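Local coordinates for protein Esterase/lipase (Uncultured bacterium, PDB 3K6K) that probably hydrolyses carboxylic ester bonds, as an esterase or lipase related to hormone-sensitive lipase with an alpha/beta hydrolase fold, at residues Leu60-Arg72 with Ser111-Pro123. Sequence-based numbering, arbitrary orientation.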
loop_
_atom_site.group_PDB
_atom_site.type_symbol
_atom_site.label_atom_id
_atom_site.label_comp_id
_atom_site.label_asym_id
_atom_site.label_seq_id
_atom_site.Cartn_x
_atom_site.Cartn_y
_atom_site.Cartn_z
ATOM N N LEU A 60 -25.778 -19.832 -8.960
ATOM C CA LEU A 60 -26.356 -18.685 -8.306
ATOM C C LEU A 60 -27.570 -19.038 -7.474
ATOM O O LEU A 60 -28.693 -19.158 -7.996
ATOM C CB LEU A 60 -26.717 -17.590 -9.329
ATOM C CG LEU A 60 -25.620 -16.975 -10.173
ATOM C CD1 LEU A 60 -26.143 -15.979 -11.253
ATOM C CD2 LEU A 60 -24.534 -16.349 -9.251
ATOM N N THR A 61 -27.375 -19.132 -6.160
ATOM C CA THR A 61 -28.492 -19.452 -5.268
ATOM C C THR A 61 -29.142 -18.183 -4.628
ATOM O O THR A 61 -28.455 -17.326 -4.026
ATOM C CB THR A 61 -28.022 -20.500 -4.280
ATOM O OG1 THR A 61 -27.467 -21.609 -5.007
ATOM C CG2 THR A 61 -29.136 -20.978 -3.380
ATOM N N LEU A 62 -30.449 -18.018 -4.789
ATOM C CA LEU A 62 -31.114 -16.809 -4.227
ATOM C C LEU A 62 -31.434 -17.111 -2.757
ATOM O O LEU A 62 -32.182 -18.043 -2.465
ATOM C CB LEU A 62 -32.393 -16.404 -4.999
ATOM C CG LEU A 62 -32.732 -16.711 -6.497
ATOM C CD1 LEU A 62 -33.773 -15.678 -7.048
ATOM C CD2 LEU A 62 -31.566 -16.787 -7.489
ATOM N N THR A 63 -30.831 -16.403 -1.811
ATOM C CA THR A 63 -31.096 -16.755 -0.412
ATOM C C THR A 63 -31.165 -15.525 0.502
ATOM O O THR A 63 -31.451 -14.415 0.022
ATOM C CB THR A 63 -30.179 -17.924 0.107
ATOM O OG1 THR A 63 -30.457 -18.154 1.485
ATOM C CG2 THR A 63 -28.685 -17.619 -0.035
ATOM N N ASP A 64 -30.988 -15.738 1.808
ATOM C CA ASP A 64 -30.884 -14.642 2.777
ATOM C C ASP A 64 -29.808 -14.931 3.853
ATOM O O ASP A 64 -29.428 -16.105 4.106
ATOM C CB ASP A 64 -32.234 -14.356 3.448
ATOM C CG ASP A 64 -32.517 -15.306 4.627
ATOM O OD1 ASP A 64 -32.945 -16.440 4.328
ATOM O OD2 ASP A 64 -32.305 -14.929 5.828
ATOM N N LEU A 65 -29.309 -13.871 4.471
ATOM C CA LEU A 65 -28.474 -14.032 5.643
ATOM C C LEU A 65 -29.100 -13.141 6.653
ATOM O O LEU A 65 -29.096 -11.906 6.463
ATOM C CB LEU A 65 -27.024 -13.598 5.410
ATOM C CG LEU A 65 -26.086 -14.633 4.818
ATOM C CD1 LEU A 65 -24.832 -13.925 4.195
ATOM C CD2 LEU A 65 -25.672 -15.703 5.841
ATOM N N GLY A 66 -29.674 -13.755 7.697
ATOM C CA GLY A 66 -30.339 -12.995 8.749
ATOM C C GLY A 66 -31.421 -12.022 8.277
ATOM O O GLY A 66 -31.572 -10.922 8.821
ATOM N N GLY A 67 -32.177 -12.438 7.256
ATOM C CA GLY A 67 -33.319 -11.630 6.804
ATOM C C GLY A 67 -32.984 -10.698 5.656
ATOM O O GLY A 67 -33.894 -10.087 5.055
ATOM N N VAL A 68 -31.692 -10.603 5.324
ATOM C CA VAL A 68 -31.224 -9.729 4.239
ATOM C C VAL A 68 -31.011 -10.571 2.981
ATOM O O VAL A 68 -30.315 -11.589 3.027
ATOM C CB VAL A 68 -29.914 -9.072 4.607
ATOM C CG1 VAL A 68 -29.571 -7.994 3.574
ATOM C CG2 VAL A 68 -29.947 -8.577 6.054
ATOM N N PRO A 69 -31.639 -10.177 1.871
ATOM C CA PRO A 69 -31.585 -10.970 0.630
ATOM C C PRO A 69 -30.176 -11.025 0.088
ATOM O O PRO A 69 -29.442 -10.039 0.170
ATOM C CB PRO A 69 -32.491 -10.179 -0.361
ATOM C CG PRO A 69 -33.366 -9.380 0.502
ATOM C CD PRO A 69 -32.482 -8.981 1.708
ATOM N N CYS A 70 -29.782 -12.180 -0.423
ATOM C CA CYS A 70 -28.505 -12.246 -1.022
ATOM C C CYS A 70 -28.450 -13.262 -2.118
ATOM O O CYS A 70 -29.287 -14.156 -2.182
ATOM C CB CYS A 70 -27.421 -12.499 0.060
ATOM S SG CYS A 70 -27.387 -14.167 0.761
ATOM N N ILE A 71 -27.471 -13.121 -2.996
ATOM C CA ILE A 71 -27.192 -14.142 -3.963
ATOM C C ILE A 71 -25.939 -14.861 -3.506
ATOM O O ILE A 71 -24.860 -14.265 -3.446
ATOM C CB ILE A 71 -26.991 -13.574 -5.386
ATOM C CG1 ILE A 71 -28.242 -12.858 -5.870
ATOM C CG2 ILE A 71 -26.520 -14.674 -6.367
ATOM C CD1 ILE A 71 -27.999 -12.155 -7.257
ATOM N N ARG A 72 -26.095 -16.135 -3.168
ATOM C CA ARG A 72 -25.002 -16.987 -2.781
ATOM C C ARG A 72 -24.420 -17.577 -4.046
ATOM O O ARG A 72 -25.173 -17.906 -4.984
ATOM C CB ARG A 72 -25.527 -18.079 -1.851
ATOM C CG ARG A 72 -24.465 -18.973 -1.268
ATOM C CD ARG A 72 -24.999 -19.997 -0.262
ATOM N NE ARG A 72 -25.452 -21.227 -0.900
ATOM C CZ ARG A 72 -26.666 -21.738 -0.716
ATOM N NH1 ARG A 72 -27.533 -21.125 0.108
ATOM N NH2 ARG A 72 -27.002 -22.868 -1.342
ATOM N N SER A 111 -12.138 -20.522 -4.570
ATOM C CA SER A 111 -12.794 -21.771 -4.065
ATOM C C SER A 111 -13.678 -21.520 -2.826
ATOM O O SER A 111 -13.736 -22.334 -1.887
ATOM C CB SER A 111 -11.768 -22.898 -3.769
ATOM O OG SER A 111 -11.491 -23.702 -4.914
ATOM N N ALA A 112 -14.357 -20.389 -2.836
ATOM C CA ALA A 112 -15.158 -19.967 -1.725
ATOM C C ALA A 112 -16.642 -19.926 -2.102
ATOM O O ALA A 112 -17.048 -19.923 -3.295
ATOM C CB ALA A 112 -14.715 -18.566 -1.272
ATOM N N THR A 113 -17.446 -19.838 -1.057
ATOM C CA THR A 113 -18.818 -19.528 -1.204
ATOM C C THR A 113 -18.931 -18.046 -0.925
ATOM O O THR A 113 -18.610 -17.574 0.155
ATOM C CB THR A 113 -19.681 -20.363 -0.244
ATOM O OG1 THR A 113 -19.429 -21.757 -0.485
ATOM C CG2 THR A 113 -21.155 -20.059 -0.420
ATOM N N LEU A 114 -19.429 -17.305 -1.895
ATOM C CA LEU A 114 -19.526 -15.882 -1.729
ATOM C C LEU A 114 -21.007 -15.546 -1.581
ATOM O O LEU A 114 -21.843 -16.121 -2.254
ATOM C CB LEU A 114 -18.869 -15.199 -2.927
ATOM C CG LEU A 114 -18.922 -13.681 -2.998
ATOM C CD1 LEU A 114 -17.676 -13.131 -3.751
ATOM C CD2 LEU A 114 -20.211 -13.263 -3.712
ATOM N N TRP A 115 -21.332 -14.610 -0.711
ATOM C CA TRP A 115 -22.700 -14.257 -0.397
ATOM C C TRP A 115 -22.717 -12.784 -0.709
ATOM O O TRP A 115 -22.162 -12.016 0.062
ATOM C CB TRP A 115 -22.950 -14.374 1.112
ATOM C CG TRP A 115 -22.761 -15.763 1.655
ATOM C CD1 TRP A 115 -21.584 -16.406 1.855
ATOM C CD2 TRP A 115 -23.800 -16.682 2.056
ATOM N NE1 TRP A 115 -21.805 -17.660 2.357
ATOM C CE2 TRP A 115 -23.158 -17.860 2.494
ATOM C CE3 TRP A 115 -25.218 -16.618 2.078
ATOM C CZ2 TRP A 115 -23.879 -19.003 2.944
ATOM C CZ3 TRP A 115 -25.943 -17.729 2.546
ATOM C CH2 TRP A 115 -25.263 -18.918 2.979
ATOM N N SER A 116 -23.330 -12.405 -1.828
ATOM C CA SER A 116 -23.375 -11.013 -2.222
ATOM C C SER A 116 -24.627 -10.358 -1.677
ATOM O O SER A 116 -25.777 -10.667 -2.084
ATOM C CB SER A 116 -23.207 -10.857 -3.751
ATOM O OG SER A 116 -23.236 -9.479 -4.124
ATOM N N LEU A 117 -24.421 -9.464 -0.727
ATOM C CA LEU A 117 -25.538 -8.985 0.045
ATOM C C LEU A 117 -26.342 -7.979 -0.716
ATOM O O LEU A 117 -25.762 -7.116 -1.308
ATOM C CB LEU A 117 -25.047 -8.360 1.335
ATOM C CG LEU A 117 -26.169 -8.081 2.305
ATOM C CD1 LEU A 117 -26.465 -9.401 3.040
ATOM C CD2 LEU A 117 -25.830 -6.934 3.270
ATOM N N ASP A 118 -27.680 -8.087 -0.701
ATOM C CA ASP A 118 -28.559 -6.980 -1.168
ATOM C C ASP A 118 -28.904 -6.032 -0.019
ATOM O O ASP A 118 -30.079 -5.843 0.322
ATOM C CB ASP A 118 -29.849 -7.520 -1.850
ATOM C CG ASP A 118 -30.410 -6.593 -2.945
ATOM O OD1 ASP A 118 -30.306 -5.346 -2.908
ATOM O OD2 ASP A 118 -30.967 -7.150 -3.888
ATOM N N TYR A 119 -27.885 -5.446 0.614
ATOM C CA TYR A 119 -28.137 -4.463 1.680
ATOM C C TYR A 119 -29.022 -3.369 1.151
ATOM O O TYR A 119 -29.088 -3.172 -0.027
ATOM C CB TYR A 119 -26.837 -3.857 2.246
ATOM C CG TYR A 119 -26.056 -3.036 1.268
ATOM C CD1 TYR A 119 -26.329 -1.679 1.103
ATOM C CD2 TYR A 119 -25.025 -3.593 0.531
ATOM C CE1 TYR A 119 -25.608 -0.928 0.188
ATOM C CE2 TYR A 119 -24.279 -2.836 -0.412
ATOM C CZ TYR A 119 -24.598 -1.532 -0.570
ATOM O OH TYR A 119 -23.880 -0.786 -1.451
ATOM N N ARG A 120 -29.686 -2.656 2.056
ATOM C CA ARG A 120 -30.625 -1.602 1.724
ATOM C C ARG A 120 -29.956 -0.356 1.239
ATOM O O ARG A 120 -28.999 0.143 1.856
ATOM C CB ARG A 120 -31.509 -1.245 2.941
ATOM C CG ARG A 120 -32.878 -1.915 2.928
ATOM C CD ARG A 120 -33.494 -2.193 4.281
ATOM N NE ARG A 120 -32.913 -1.434 5.383
ATOM C CZ ARG A 120 -32.672 -1.982 6.572
ATOM N NH1 ARG A 120 -32.928 -3.268 6.730
ATOM N NH2 ARG A 120 -32.152 -1.286 7.576
ATOM N N LEU A 121 -30.545 0.199 0.185
ATOM C CA LEU A 121 -30.086 1.448 -0.439
ATOM C C LEU A 121 -30.764 2.710 0.019
ATOM O O LEU A 121 -31.841 2.657 0.554
ATOM C CB LEU A 121 -30.313 1.360 -1.942
ATOM C CG LEU A 121 -29.303 0.492 -2.656
ATOM C CD1 LEU A 121 -29.625 0.617 -4.136
ATOM C CD2 LEU A 121 -27.834 0.983 -2.296
ATOM N N ALA A 122 -30.148 3.851 -0.266
ATOM C CA ALA A 122 -30.716 5.156 -0.023
ATOM C C ALA A 122 -31.090 5.779 -1.383
ATOM O O ALA A 122 -30.578 5.334 -2.408
ATOM C CB ALA A 122 -29.709 6.009 0.688
ATOM N N PRO A 123 -31.984 6.803 -1.416
ATOM C CA PRO A 123 -32.599 7.488 -0.300
ATOM C C PRO A 123 -33.799 6.765 0.324
ATOM O O PRO A 123 -34.298 7.216 1.355
ATOM C CB PRO A 123 -33.017 8.813 -0.917
ATOM C CG PRO A 123 -33.477 8.427 -2.251
ATOM C CD PRO A 123 -32.516 7.316 -2.694
#
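Ile71 and Ser116 form an antiparallel hydrogen-bonded pair, with Ile71 N to Ser116 O at 3.1 Å and Ser116 N to Ile71 O at 2.9 Å. A further bond, from Asp118 N to Pro69 O at 2.8 Å, continues the pairing just beyond strand 113-117. Cys70 with Leu117 and Arg72 with Trp115 are the non-hydrogen-bonded pairs that flank Ile71-Ser116. The axes of strands 68-72 and 113-117 run at 146°, so the pairing is antiparallel but clearly twisted. The type I' turn from Leu65 to Val68 closes a beta hairpin and brings Leu65 of strand 60-65 onto the indole of Trp115.

That indole makes the largest single contribution to the contact. Arg72 CD lies over one face, 3.6 Å from the centroid of the Trp115 six-membered ring, while Leu65 CD2 covers the opposite face, 4.1 Å from the same centroid, both as CH-pi contacts. With CG of Arg72 anti to the backbone N (chi1 -175°) and the chain extended through CD, the methylene comes over the ring; the bend at chi3 then swings the guanidinium onward, its plane 58° from the indole. Cys70 SG meets the ring edge, in plane, 3.5 Å from Trp115 CE3. Replacing Trp115 by alanine would probably open a gap between Leu65 and Arg72 and leave Cys70 SG without its aromatic neighbour. Farther along, Val68 CG1 presses on Leu117 CD1 at 3.5 Å, tight for two methyl groups.

Beyond the pair, strand 113-117 hydrogen-bonds to strand 82-86, so it joins the hairpin of strands 59-65 and 68-74 to the parallel part of the alpha/beta hydrolase sheet. Trp115 NE1 bonds to His82 ND1 of that strand. Trp115 and Leu117 pack on helix 129-145, whereas Ile71 and Ser116, on the other face of the sheet, touch Pro96 at the start of helix 96-110.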